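Fatty-acid-binding protein 1 (PDB 4DOO) binds fatty acids, preferring saturated ones, in the pocket of a chalcone-isomerase-like domain, and may take part in alpha-linolenic acid metabolism in the chloroplast. Local coordinates at residues Pro8-Ser13 / Val27-Lys32; Lys55-Asp60 / Asp78-Ala83; Ser68-Asn73 / Asn198-Ala203; Asp124-Ser129 / Ser170-Arg175; Gln128-Leu133 / Leu156-Glu161. All coordinates share one frame; numbering follows the deposited sequence.

Contact 1 ties the loop before strand 13-18 to strand 22-33, whose other face presents Arg30 to the carboxylate of lauric acid. Contact 5 bears on the same ligand through Phe130, whose side chain is about 4 Å from it, although the centres of contacts 1 and 5 lie about 22 Å apart. Contact 4 adjoins contact 5, sharing Gln128 and Ser129 of helix 124-131, and Leu173 CD2 packs 3.5 Å from Leu156 CD2. Contacts 2 and 3, away from the annotated sites, join helices 51-61, 67-71, 76-82 and 189-202; they meet where Val58 CG1 lies 3.4 Å from Ile70 CD1. Contacts 2 and 3 have centres about 11 Å apart, as do contacts 4 and 5.

Contact 1 of 5, residues Pro8-Ser13 / Val27-Lys32. With DAO (lauric acid), chain C.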
# COMPACT_ATOMS: atom_id res chain seq x y z
N PRO A 8 13.38 -11.56 0.97
CA PRO A 8 14.58 -12.24 0.49
C PRO A 8 15.54 -11.50 -0.45
O PRO A 8 16.72 -11.37 -0.14
CB PRO A 8 14.03 -13.52 -0.15
CG PRO A 8 12.65 -13.13 -0.57
CD PRO A 8 12.17 -12.33 0.61
N LYS A 9 15.04 -11.02 -1.58
CA LYS A 9 15.89 -10.34 -2.54
C LYS A 9 16.68 -9.16 -2.00
O LYS A 9 17.85 -8.98 -2.34
CB LYS A 9 15.10 -9.88 -3.76
CG LYS A 9 15.99 -9.32 -4.86
CD LYS A 9 15.23 -8.97 -6.12
CE LYS A 9 16.19 -8.56 -7.23
NZ LYS A 9 15.47 -8.09 -8.45
N THR A 10 16.05 -8.35 -1.15
CA THR A 10 16.70 -7.17 -0.59
C THR A 10 17.24 -7.37 0.82
O THR A 10 18.18 -6.69 1.24
CB THR A 10 15.74 -5.96 -0.55
OG1 THR A 10 14.66 -6.25 0.35
CG2 THR A 10 15.17 -5.69 -1.93
N GLY A 11 16.65 -8.30 1.56
CA GLY A 11 17.09 -8.55 2.92
C GLY A 11 16.40 -7.66 3.93
O GLY A 11 16.62 -7.79 5.14
N PHE A 12 15.55 -6.75 3.46
CA PHE A 12 14.85 -5.84 4.37
C PHE A 12 13.81 -6.57 5.22
O PHE A 12 13.12 -7.47 4.74
CB PHE A 12 14.19 -4.70 3.59
CG PHE A 12 15.18 -3.73 2.98
CD1 PHE A 12 14.81 -2.43 2.68
CD2 PHE A 12 16.50 -4.12 2.73
CE1 PHE A 12 15.72 -1.53 2.13
CE2 PHE A 12 17.42 -3.22 2.18
CZ PHE A 12 17.02 -1.93 1.89
N SER A 13 13.71 -6.16 6.48
CA SER A 13 12.80 -6.79 7.42
C SER A 13 11.56 -5.97 7.75
O SER A 13 11.62 -4.74 7.84
CB SER A 13 13.55 -7.11 8.72
OG SER A 13 12.70 -7.71 9.68
N VAL A 27 4.29 -8.97 1.36
CA VAL A 27 5.53 -8.22 1.19
C VAL A 27 5.97 -8.31 -0.26
O VAL A 27 5.96 -9.39 -0.85
CB VAL A 27 6.64 -8.80 2.10
CG1 VAL A 27 7.98 -8.14 1.78
CG2 VAL A 27 6.28 -8.59 3.55
N GLY A 28 6.34 -7.17 -0.84
CA GLY A 28 6.75 -7.17 -2.23
C GLY A 28 7.81 -6.13 -2.57
O GLY A 28 8.34 -5.45 -1.68
N LEU A 29 8.12 -6.02 -3.86
CA LEU A 29 9.11 -5.08 -4.35
C LEU A 29 8.52 -4.21 -5.45
O LEU A 29 7.79 -4.71 -6.32
CB LEU A 29 10.33 -5.82 -4.91
CG LEU A 29 11.19 -6.68 -3.98
CD1 LEU A 29 12.35 -7.26 -4.77
CD2 LEU A 29 11.71 -5.83 -2.82
N ARG A 30 8.83 -2.92 -5.41
CA ARG A 30 8.37 -1.98 -6.42
C ARG A 30 9.60 -1.77 -7.28
O ARG A 30 10.62 -1.25 -6.80
CB ARG A 30 7.95 -0.66 -5.76
CG ARG A 30 7.19 0.33 -6.65
CD ARG A 30 8.09 1.17 -7.55
NE ARG A 30 7.37 2.34 -8.05
CZ ARG A 30 7.39 2.76 -9.31
NH1 ARG A 30 8.11 2.11 -10.22
NH2 ARG A 30 6.69 3.83 -9.66
N LYS A 31 9.52 -2.19 -8.53
CA LYS A 31 10.65 -2.06 -9.45
C LYS A 31 10.43 -0.99 -10.50
O LYS A 31 9.33 -0.46 -10.66
CB LYS A 31 10.90 -3.40 -10.15
CG LYS A 31 11.21 -4.55 -9.21
CD LYS A 31 11.21 -5.88 -9.95
CE LYS A 31 11.43 -7.04 -8.98
NZ LYS A 31 11.43 -8.36 -9.67
N LYS A 32 11.50 -0.68 -11.21
CA LYS A 32 11.48 0.28 -12.30
C LYS A 32 12.09 -0.44 -13.49
O LYS A 32 13.26 -0.85 -13.44
CB LYS A 32 12.31 1.52 -11.95
CG LYS A 32 12.55 2.46 -13.12
CD LYS A 32 11.26 3.02 -13.69
CE LYS A 32 11.55 4.02 -14.81
NZ LYS A 32 10.31 4.58 -15.40
O1 DAO C . 5.20 5.20 -7.69
O2 DAO C . 5.88 3.71 -6.22
C1 DAO C . 5.12 4.63 -6.58
C2 DAO C . 4.05 5.10 -5.61
C3 DAO C . 4.70 5.80 -4.43
C4 DAO C . 3.64 6.45 -3.52
C5 DAO C . 4.25 6.88 -2.19
C6 DAO C . 4.97 8.23 -2.31
C7 DAO C . 6.06 8.37 -1.27
C8 DAO C . 7.04 9.45 -1.69
C9 DAO C . 8.23 9.51 -0.75
C10 DAO C . 9.16 10.66 -1.14
C11 DAO C . 9.90 11.19 0.09
C12 DAO C . 10.98 12.17 -0.33
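The guanidinium group of Arg30 meets the carboxylate of lauric acid at its edge, with both fatty-acid oxygens near its plane. Arg30 NE donates to O2 of the ligand at 2.7 Å and NH2 donates to O1 at 2.8 Å, each bond almost straight (178°). NH1 donates to the backbone O of Lys31 at 2.9 Å; that oxygen lies near the guanidinium plane, while NH1 stands above the plane of the carbonyl. With three nitrogens held, the group can hardly rotate. A bend at chi2 (-81°) lets the side chain reach the carboxylate, which is also bound by Tyr43 and Ser110. Leu29 leaves the strand toward the loop 8-13, and there its two methyls are shared out. CD1 lies 3.6 Å from CD of the extended Lys9 side chain, while CD2 meets the methyl CG2 of Thr10 tip to tip at 3.6 Å. The Thr10 hydroxyl looks back to its own loop, where OG1 accepts from Phe12 N (3.3 Å, 168°) in an ST turn. Lys9 NZ stands 4.2 Å from Lys31 NZ; the salt bridge of Lys9 to Asp41 probably offsets the closeness of these like charges. Strand 22-33 thus has its loop-packed outer face at Leu29 and its ligand-binding inner face at Arg30, an arginine-carboxylate grip that belongs to the fatty-acid pocket of this chalcone-isomerase-like fold.

Contact 2 of 5, residues Lys55-Asp60 / Asp78-Ala83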
# COMPACT_ATOMS: atom_id res chain seq x y z
N LYS A 55 -12.09 -8.89 9.84
CA LYS A 55 -13.05 -9.87 10.35
C LYS A 55 -14.48 -9.37 10.19
O LYS A 55 -15.37 -10.15 9.86
CB LYS A 55 -12.77 -10.16 11.83
CG LYS A 55 -11.46 -10.87 12.10
CD LYS A 55 -11.26 -11.12 13.58
CE LYS A 55 -9.95 -11.85 13.84
NZ LYS A 55 -9.75 -12.13 15.29
N LYS A 56 -14.70 -8.08 10.40
CA LYS A 56 -16.04 -7.52 10.28
C LYS A 56 -16.53 -7.54 8.83
O LYS A 56 -17.68 -7.88 8.56
CB LYS A 56 -16.08 -6.09 10.82
CG LYS A 56 -17.46 -5.46 10.72
CD LYS A 56 -17.52 -4.08 11.34
CE LYS A 56 -18.89 -3.45 11.13
NZ LYS A 56 -19.97 -4.36 11.60
N LEU A 57 -15.65 -7.19 7.89
CA LEU A 57 -15.99 -7.18 6.48
C LEU A 57 -16.39 -8.59 6.05
O LEU A 57 -17.45 -8.80 5.44
CB LEU A 57 -14.80 -6.67 5.66
CG LEU A 57 -14.86 -6.58 4.13
CD1 LEU A 57 -14.66 -7.96 3.52
CD2 LEU A 57 -16.18 -5.97 3.69
N VAL A 58 -15.55 -9.57 6.37
CA VAL A 58 -15.84 -10.96 6.02
C VAL A 58 -17.14 -11.43 6.68
O VAL A 58 -17.98 -12.05 6.03
CB VAL A 58 -14.69 -11.90 6.44
CG1 VAL A 58 -15.09 -13.34 6.22
CG2 VAL A 58 -13.44 -11.57 5.64
N GLY A 59 -17.29 -11.13 7.96
CA GLY A 59 -18.49 -11.54 8.67
C GLY A 59 -19.76 -10.93 8.12
O GLY A 59 -20.84 -11.52 8.21
N ASP A 60 -19.65 -9.74 7.54
CA ASP A 60 -20.82 -9.06 6.98
C ASP A 60 -21.12 -9.40 5.53
O ASP A 60 -22.28 -9.59 5.17
CB ASP A 60 -20.68 -7.54 7.13
CG ASP A 60 -20.68 -7.09 8.59
OD1 ASP A 60 -21.19 -7.84 9.45
OD2 ASP A 60 -20.18 -5.98 8.87
N ASP A 78 -11.96 -6.09 -4.45
CA ASP A 78 -12.59 -4.77 -4.44
C ASP A 78 -13.36 -4.51 -3.15
O ASP A 78 -13.43 -3.37 -2.68
CB ASP A 78 -13.54 -4.60 -5.63
CG ASP A 78 -13.88 -3.15 -5.90
OD1 ASP A 78 -13.04 -2.45 -6.50
OD2 ASP A 78 -14.98 -2.70 -5.50
N ASP A 79 -13.95 -5.55 -2.57
CA ASP A 79 -14.69 -5.37 -1.32
C ASP A 79 -13.74 -4.93 -0.20
O ASP A 79 -14.09 -4.06 0.61
CB ASP A 79 -15.42 -6.66 -0.91
CG ASP A 79 -16.68 -6.92 -1.73
OD1 ASP A 79 -17.29 -5.95 -2.24
OD2 ASP A 79 -17.07 -8.10 -1.86
N LEU A 80 -12.55 -5.53 -0.16
CA LEU A 80 -11.56 -5.18 0.85
C LEU A 80 -11.09 -3.74 0.71
O LEU A 80 -11.06 -2.99 1.69
CB LEU A 80 -10.33 -6.09 0.75
CG LEU A 80 -10.39 -7.50 1.33
CD1 LEU A 80 -9.10 -8.24 0.99
CD2 LEU A 80 -10.59 -7.44 2.84
N MET A 81 -10.73 -3.36 -0.51
CA MET A 81 -10.25 -2.01 -0.78
C MET A 81 -11.26 -0.91 -0.51
O MET A 81 -10.89 0.18 -0.08
CB MET A 81 -9.77 -1.89 -2.24
CG MET A 81 -8.32 -2.30 -2.47
SD MET A 81 -7.67 -1.79 -4.09
CE MET A 81 -7.62 -0.01 -3.89
N GLU A 82 -12.54 -1.19 -0.76
CA GLU A 82 -13.58 -0.19 -0.55
C GLU A 82 -14.09 -0.12 0.89
O GLU A 82 -14.67 0.88 1.30
CB GLU A 82 -14.74 -0.45 -1.52
CG GLU A 82 -15.97 0.40 -1.26
CD GLU A 82 -16.84 0.57 -2.50
OE1 GLU A 82 -16.88 -0.35 -3.34
OE2 GLU A 82 -17.48 1.64 -2.63
N ALA A 83 -13.87 -1.18 1.65
CA ALA A 83 -14.33 -1.22 3.03
C ALA A 83 -13.54 -0.28 3.94
O ALA A 83 -12.41 0.12 3.62
CB ALA A 83 -14.23 -2.64 3.56
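Leu57 of helix 51-61 faces Ala83, the residue at which the chain leaves helix 76-82, with their CA atoms 7.1 Å apart. The contact is helix-to-helix packing within the helical layer of the chalcone-isomerase-like fold, and it joins one helix flank to the C-terminal end of another. Leu57 carries it nearly alone. Its CG stands trans to the backbone N (chi1 179°), which sends the two methyls across the gap to different targets. CD2 rests 3.9 Å from Ala83 CB, with CG of Leu57 almost as close to the same methyl. CD1 is 4.2 Å from CD2 of Leu80, whose side chain crosses that of Leu57 at about a right angle. A serine in place of Leu57 would probably leave Ala83 CB and the Leu80 methyl without their apolar neighbour and open a gap between the helices. Leu80 reaches onward to Phe195, Leu196 and Ala199 of helix 189-202, while Ile85 touches both leucines, so the pair lies at the margin of a wider apolar cluster. Polar groups keep to the periphery, where Asp79 OD2 is hydrogen-bonded to Tyr62. The methyl that meets Ala83, Leu57 CD2, also lies against the backbone, 4.2 Å from Asp79 O.

Contact 3 of 5, residues Ser68-Asn73 / Asn198-Ala203; sequences SEIRGN and NAASLA
Ala200, Ile70 and Arg71 make up the contact between helices 67-71 and 189-202. Ala200 has the largest area buried by the contact. Its methyl points toward the other helix and lets the backbones come close, so that the CA atoms of Arg71 and Ala200 are only 5.8 Å apart. Ala200 CB lies 4.1 Å from Arg71 CB, and on another side it is 4.4 Å from CG2 of Ile70. The longer branch of Ile70 runs past the methyl to the backbone, where CD1 comes to 4.4 Å from Ala200 O. Small-residue packing of this kind, with an alanine methyl against a helix flank, joins the short helix 67-71 to the last helix of the chalcone-isomerase-like fold, with 124 residues of sequence between the two segments. Ile70 is buried further by Val58 of helix 51-61, by Phe76 of helix 76-82, and by Tyr62, Leu65 and Phe204 from loops; Phe76 touches Ala200 as well. Arg71 contributes differently along its length. Its CB packs, but the chain bends at chi2 (69°) and carries the guanidinium group to the acidic side chains of the facing helix. NE forms a salt bridge with Asp197 and NH2 another with Glu193, residues one helical turn apart, so a single cation spans two carboxylates beside the apolar contact.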
# COMPACT_ATOMS: atom_id res chain seq x y z
N SER A 68 -11.33 -20.49 1.38
CA SER A 68 -11.19 -20.80 -0.04
C SER A 68 -12.32 -20.19 -0.87
O SER A 68 -12.09 -19.74 -2.00
CB SER A 68 -11.14 -22.32 -0.24
OG SER A 68 -12.37 -22.92 0.13
N GLU A 69 -13.53 -20.18 -0.34
CA GLU A 69 -14.66 -19.61 -1.07
C GLU A 69 -14.63 -18.09 -1.04
O GLU A 69 -15.09 -17.44 -1.98
CB GLU A 69 -15.98 -20.14 -0.51
CG GLU A 69 -16.28 -21.56 -0.96
CD GLU A 69 -17.56 -22.11 -0.36
OE1 GLU A 69 -18.56 -21.36 -0.29
OE2 GLU A 69 -17.57 -23.30 0.03
N ILE A 70 -14.11 -17.52 0.04
CA ILE A 70 -14.02 -16.07 0.14
C ILE A 70 -13.00 -15.61 -0.90
O ILE A 70 -13.26 -14.70 -1.68
CB ILE A 70 -13.53 -15.63 1.54
CG1 ILE A 70 -14.61 -15.96 2.58
CG2 ILE A 70 -13.21 -14.14 1.54
CD1 ILE A 70 -14.14 -15.80 4.02
N ARG A 71 -11.85 -16.28 -0.91
CA ARG A 71 -10.77 -15.96 -1.84
C ARG A 71 -11.21 -16.23 -3.28
O ARG A 71 -10.83 -15.51 -4.20
CB ARG A 71 -9.54 -16.80 -1.51
CG ARG A 71 -8.32 -16.53 -2.39
CD ARG A 71 -7.73 -15.14 -2.13
NE ARG A 71 -6.39 -15.04 -2.71
CZ ARG A 71 -6.14 -14.70 -3.97
NH1 ARG A 71 -7.14 -14.41 -4.80
NH2 ARG A 71 -4.89 -14.67 -4.41
N GLY A 72 -12.04 -17.26 -3.45
CA GLY A 72 -12.52 -17.61 -4.78
C GLY A 72 -13.47 -16.59 -5.39
O GLY A 72 -13.76 -16.65 -6.58
N ASN A 73 -13.97 -15.66 -4.58
CA ASN A 73 -14.89 -14.64 -5.07
C ASN A 73 -14.14 -13.51 -5.75
O ASN A 73 -13.30 -12.85 -5.14
CB ASN A 73 -15.71 -14.07 -3.91
CG ASN A 73 -17.06 -14.74 -3.78
OD1 ASN A 73 -17.96 -14.53 -4.61
ND2 ASN A 73 -17.22 -15.56 -2.75
N ASN A 198 -3.86 -14.26 2.68
CA ASN A 198 -3.81 -14.06 4.12
C ASN A 198 -4.97 -13.24 4.67
O ASN A 198 -5.37 -13.43 5.82
CB ASN A 198 -2.46 -13.46 4.53
CG ASN A 198 -1.29 -14.39 4.24
OD1 ASN A 198 -1.39 -15.60 4.45
ND2 ASN A 198 -0.18 -13.83 3.75
N ALA A 199 -5.51 -12.33 3.86
CA ALA A 199 -6.64 -11.53 4.30
C ALA A 199 -7.85 -12.46 4.43
O ALA A 199 -8.67 -12.32 5.34
CB ALA A 199 -6.95 -10.41 3.29
N ALA A 200 -7.93 -13.43 3.52
CA ALA A 200 -9.03 -14.39 3.52
C ALA A 200 -8.94 -15.32 4.74
O ALA A 200 -9.95 -15.76 5.27
CB ALA A 200 -9.00 -15.22 2.24
N SER A 201 -7.71 -15.59 5.18
CA SER A 201 -7.48 -16.47 6.32
C SER A 201 -7.57 -15.74 7.66
O SER A 201 -7.94 -16.34 8.67
CB SER A 201 -6.09 -17.11 6.22
OG SER A 201 -5.93 -17.84 5.01
N LEU A 202 -7.24 -14.46 7.65
CA LEU A 202 -7.22 -13.63 8.85
C LEU A 202 -8.47 -13.69 9.73
O LEU A 202 -8.37 -13.60 10.95
CB LEU A 202 -6.91 -12.18 8.47
CG LEU A 202 -6.55 -11.21 9.60
CD1 LEU A 202 -5.39 -11.77 10.42
CD2 LEU A 202 -6.18 -9.86 8.99
N ALA A 203 -9.63 -13.85 9.12
CA ALA A 203 -10.87 -13.90 9.89
C ALA A 203 -11.03 -15.17 10.71
O ALA A 203 -11.88 -15.24 11.59
CB ALA A 203 -12.07 -13.73 8.96

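Contact 4 of 5, residues Asp124-Ser129 / Ser170-Arg175; sequences DELLQS and SHLLCR
Ser170 is the N-cap of helix 171-182, and this cap is where helix 124-131 leans on its neighbour, in the helical layer of the chalcone-isomerase-like fold. The cap is made by Ser170 OG, which accepts from Leu173 N at 3.0 Å with an N-H...O angle of 168°. The two methyls of Leu126 both touch the same oxygen, CD2 at 3.6 Å and CD1 at 3.7 Å. CD1 also lies against Ser170 CB, while CD2 has a second neighbour in CD2 of Leu172, at 3.6 Å. The Leu126 and Leu172 side chains pass across one another at a slant, each with its CG trans to the backbone N (chi1 178° in Leu126). Farther round the helix, CD1 of Leu126 is 4.3 Å from CB of Leu173. An alanine at Ser170 would probably leave Leu173 N without its capping acceptor and take away the oxygen on which both Leu126 methyls rest. Leu115 of helix 100-118 touches Leu126 and Leu172 alike and so extends the apolar patch to a third helix, and Leu173 continues inward to Leu156 and Val168 of the sheet. No hydrogen bond crosses between the two segments. The helices hold together here through dispersion and the exclusion of water, and the one polar side-chain atom in the contact is already engaged by its own helix.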
# COMPACT_ATOMS: atom_id res chain seq x y z
N ASP A 124 -6.27 17.38 -10.08
CA ASP A 124 -4.99 18.05 -9.98
C ASP A 124 -4.75 18.58 -8.57
O ASP A 124 -3.67 18.39 -8.02
CB ASP A 124 -4.92 19.21 -10.98
CG ASP A 124 -5.18 18.75 -12.40
OD1 ASP A 124 -4.43 17.88 -12.89
OD2 ASP A 124 -6.13 19.26 -13.03
N GLU A 125 -5.75 19.23 -7.98
CA GLU A 125 -5.60 19.78 -6.64
C GLU A 125 -5.44 18.68 -5.60
O GLU A 125 -4.69 18.82 -4.64
CB GLU A 125 -6.79 20.68 -6.27
CG GLU A 125 -6.98 21.87 -7.20
CD GLU A 125 -7.94 22.92 -6.65
OE1 GLU A 125 -8.19 23.92 -7.35
OE2 GLU A 125 -8.43 22.74 -5.51
N LEU A 126 -6.16 17.58 -5.80
CA LEU A 126 -6.07 16.46 -4.88
C LEU A 126 -4.65 15.91 -4.94
O LEU A 126 -4.01 15.70 -3.90
CB LEU A 126 -7.08 15.37 -5.27
CG LEU A 126 -7.04 14.10 -4.40
CD1 LEU A 126 -7.21 14.49 -2.94
CD2 LEU A 126 -8.12 13.14 -4.85
N LEU A 127 -4.16 15.68 -6.15
CA LEU A 127 -2.81 15.16 -6.34
C LEU A 127 -1.78 16.13 -5.77
O LEU A 127 -0.74 15.71 -5.27
CB LEU A 127 -2.51 14.93 -7.83
CG LEU A 127 -1.11 14.38 -8.16
CD1 LEU A 127 -0.90 13.03 -7.48
CD2 LEU A 127 -0.95 14.25 -9.67
N GLN A 128 -2.07 17.42 -5.83
CA GLN A 128 -1.15 18.41 -5.30
C GLN A 128 -1.12 18.39 -3.77
O GLN A 128 -0.08 18.64 -3.16
CB GLN A 128 -1.51 19.82 -5.79
CG GLN A 128 -0.54 20.91 -5.34
CD GLN A 128 0.91 20.57 -5.65
OE1 GLN A 128 1.27 20.31 -6.80
NE2 GLN A 128 1.75 20.57 -4.62
N SER A 129 -2.25 18.08 -3.15
CA SER A 129 -2.31 18.02 -1.69
C SER A 129 -1.44 16.86 -1.21
O SER A 129 -0.89 16.89 -0.10
CB SER A 129 -3.75 17.84 -1.21
OG SER A 129 -4.30 16.61 -1.63
N SER A 170 -9.53 11.81 1.99
CA SER A 170 -10.04 11.59 0.65
C SER A 170 -10.20 10.10 0.36
O SER A 170 -9.23 9.36 0.32
CB SER A 170 -9.10 12.22 -0.38
OG SER A 170 -9.43 11.82 -1.71
N HIS A 171 -11.44 9.68 0.17
CA HIS A 171 -11.74 8.29 -0.14
C HIS A 171 -11.05 7.95 -1.46
O HIS A 171 -10.48 6.87 -1.63
CB HIS A 171 -13.25 8.10 -0.26
CG HIS A 171 -13.68 6.67 -0.37
ND1 HIS A 171 -13.30 5.86 -1.41
CD2 HIS A 171 -14.46 5.92 0.43
CE1 HIS A 171 -13.83 4.66 -1.25
NE2 HIS A 171 -14.54 4.67 -0.14
N LEU A 172 -11.10 8.89 -2.40
CA LEU A 172 -10.49 8.71 -3.71
C LEU A 172 -8.98 8.47 -3.63
O LEU A 172 -8.46 7.53 -4.23
CB LEU A 172 -10.78 9.92 -4.60
CG LEU A 172 -10.12 9.93 -5.97
CD1 LEU A 172 -10.56 8.70 -6.76
CD2 LEU A 172 -10.51 11.20 -6.71
N LEU A 173 -8.29 9.33 -2.90
CA LEU A 173 -6.84 9.20 -2.76
C LEU A 173 -6.46 7.88 -2.09
O LEU A 173 -5.55 7.19 -2.54
CB LEU A 173 -6.27 10.37 -1.95
CG LEU A 173 -4.74 10.40 -1.82
CD1 LEU A 173 -4.10 10.44 -3.20
CD2 LEU A 173 -4.33 11.62 -1.01
N CYS A 174 -7.17 7.52 -1.01
CA CYS A 174 -6.88 6.27 -0.32
C CYS A 174 -7.01 5.09 -1.26
O CYS A 174 -6.12 4.24 -1.34
CB CYS A 174 -7.82 6.07 0.87
SG CYS A 174 -7.46 7.11 2.28
N ARG A 175 -8.12 5.06 -1.99
CA ARG A 175 -8.39 3.99 -2.95
C ARG A 175 -7.32 3.92 -4.03
O ARG A 175 -6.83 2.83 -4.36
CB ARG A 175 -9.75 4.24 -3.60
CG ARG A 175 -10.30 3.07 -4.37
CD ARG A 175 -10.66 1.93 -3.44
NE ARG A 175 -11.59 1.01 -4.07
CZ ARG A 175 -11.34 0.33 -5.18
NH1 ARG A 175 -10.18 0.46 -5.80
NH2 ARG A 175 -12.27 -0.47 -5.68

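Contact 5 of 5, residues Gln128-Leu133 / Leu156-Glu161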
# COMPACT_ATOMS: atom_id res chain seq x y z
N GLN A 128 -2.07 17.42 -5.83
CA GLN A 128 -1.15 18.41 -5.30
C GLN A 128 -1.12 18.39 -3.77
O GLN A 128 -0.08 18.64 -3.16
CB GLN A 128 -1.51 19.82 -5.79
CG GLN A 128 -0.54 20.91 -5.34
CD GLN A 128 0.91 20.57 -5.65
OE1 GLN A 128 1.27 20.31 -6.80
NE2 GLN A 128 1.75 20.57 -4.62
N SER A 129 -2.25 18.08 -3.15
CA SER A 129 -2.31 18.02 -1.69
C SER A 129 -1.44 16.86 -1.21
O SER A 129 -0.89 16.89 -0.10
CB SER A 129 -3.75 17.84 -1.21
OG SER A 129 -4.30 16.61 -1.63
N PHE A 130 -1.33 15.83 -2.04
CA PHE A 130 -0.52 14.66 -1.69
C PHE A 130 0.95 15.05 -1.86
O PHE A 130 1.77 14.83 -0.97
CB PHE A 130 -0.85 13.48 -2.61
CG PHE A 130 -0.03 12.25 -2.33
CD1 PHE A 130 -0.14 11.59 -1.11
CD2 PHE A 130 0.84 11.75 -3.28
CE1 PHE A 130 0.62 10.45 -0.84
CE2 PHE A 130 1.61 10.61 -3.03
CZ PHE A 130 1.49 9.96 -1.80
N THR A 131 1.27 15.62 -3.01
CA THR A 131 2.63 16.06 -3.31
C THR A 131 3.18 16.98 -2.22
O THR A 131 4.33 16.83 -1.79
CB THR A 131 2.68 16.82 -4.65
OG1 THR A 131 2.29 15.95 -5.72
CG2 THR A 131 4.09 17.34 -4.93
N SER A 132 2.36 17.92 -1.78
CA SER A 132 2.76 18.88 -0.76
C SER A 132 3.21 18.24 0.55
O SER A 132 3.92 18.86 1.34
CB SER A 132 1.62 19.87 -0.47
OG SER A 132 1.33 20.65 -1.62
N LEU A 133 2.78 17.01 0.79
CA LEU A 133 3.17 16.31 2.01
C LEU A 133 4.68 16.10 2.06
O LEU A 133 5.27 15.98 3.14
CB LEU A 133 2.46 14.96 2.11
CG LEU A 133 0.93 14.94 2.23
CD1 LEU A 133 0.45 13.50 2.28
CD2 LEU A 133 0.49 15.69 3.49
N LEU A 156 -5.90 9.59 4.63
CA LEU A 156 -4.56 9.11 4.29
C LEU A 156 -3.50 9.87 5.07
O LEU A 156 -3.37 11.08 4.93
CB LEU A 156 -4.29 9.30 2.80
CG LEU A 156 -2.87 8.87 2.39
CD1 LEU A 156 -2.85 7.37 2.16
CD2 LEU A 156 -2.44 9.61 1.14
N SER A 157 -2.75 9.16 5.90
CA SER A 157 -1.69 9.79 6.69
C SER A 157 -0.33 9.26 6.27
O SER A 157 -0.19 8.08 5.93
CB SER A 157 -1.91 9.53 8.18
OG SER A 157 -3.13 10.11 8.61
N VAL A 158 0.66 10.13 6.29
CA VAL A 158 2.02 9.76 5.91
C VAL A 158 3.04 10.10 6.98
O VAL A 158 3.04 11.20 7.55
CB VAL A 158 2.45 10.48 4.61
CG1 VAL A 158 3.86 10.04 4.21
CG2 VAL A 158 1.46 10.19 3.50
N ALA A 159 3.93 9.15 7.25
CA ALA A 159 4.99 9.33 8.23
C ALA A 159 6.30 8.95 7.56
O ALA A 159 6.38 7.93 6.86
CB ALA A 159 4.74 8.47 9.45
N ILE A 160 7.32 9.77 7.74
CA ILE A 160 8.63 9.52 7.16
C ILE A 160 9.64 9.38 8.29
O ILE A 160 9.75 10.26 9.15
CB ILE A 160 9.04 10.68 6.21
CG1 ILE A 160 8.03 10.78 5.06
CG2 ILE A 160 10.43 10.44 5.66
CD1 ILE A 160 8.31 11.90 4.08
N GLU A 161 10.36 8.26 8.29
CA GLU A 161 11.35 7.96 9.31
C GLU A 161 10.76 8.09 10.71
O GLU A 161 11.42 8.55 11.65
CB GLU A 161 12.58 8.87 9.16
CG GLU A 161 13.40 8.62 7.89
CD GLU A 161 14.10 7.27 7.89
OE1 GLU A 161 13.43 6.23 8.07
OE2 GLU A 161 15.34 7.24 7.70
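Phe130 of helix 124-131 and Leu133, three residues on, face Leu156 and Val158, alternate residues of strand 155-160 that point to the helix while Ser157 between them points away. The CE1 corner of the Phe130 ring enters the dip between the two strand residues: it is 3.7 Å from Leu156 CD2 and 4.4 Å from Val158 CG2. Leu156 CD2 touches the ring at CD1 too, 3.8 Å away, so one methyl spans a ring bond. Val158 answers with a bump of its own. Its CG2 methyl projects into the notch between Phe130 and Leu133 and lies 3.7 Å from Leu133 CD1. Phe130 and Leu156, and likewise Leu133 and Val158, slant past each other instead of meeting end on. Phe130 starts out along the side of the helix, but with its CG trans to the backbone N (chi1 179°) the ring swings round to the strand. Leu133 N bonds to Phe130 O at 3.0 Å, which ties the two residues together along the chain. Phe130 also touches the lauric acid and belongs to its pocket, and its ring packs edge-to-face with Phe107 and with Phe134, also pocket residues. Phe130 thus lines the pocket, and Leu156 and Val158 pack against it, probably as a second layer. Around them, Leu156 is covered by Cys174 and Ile177 of helix 171-182, Val111 of helix 100-118 meets Phe130, and strand 155-160 is hydrogen-bonded between strands 145-151 and 163-169, with Val165 of the latter against Val158.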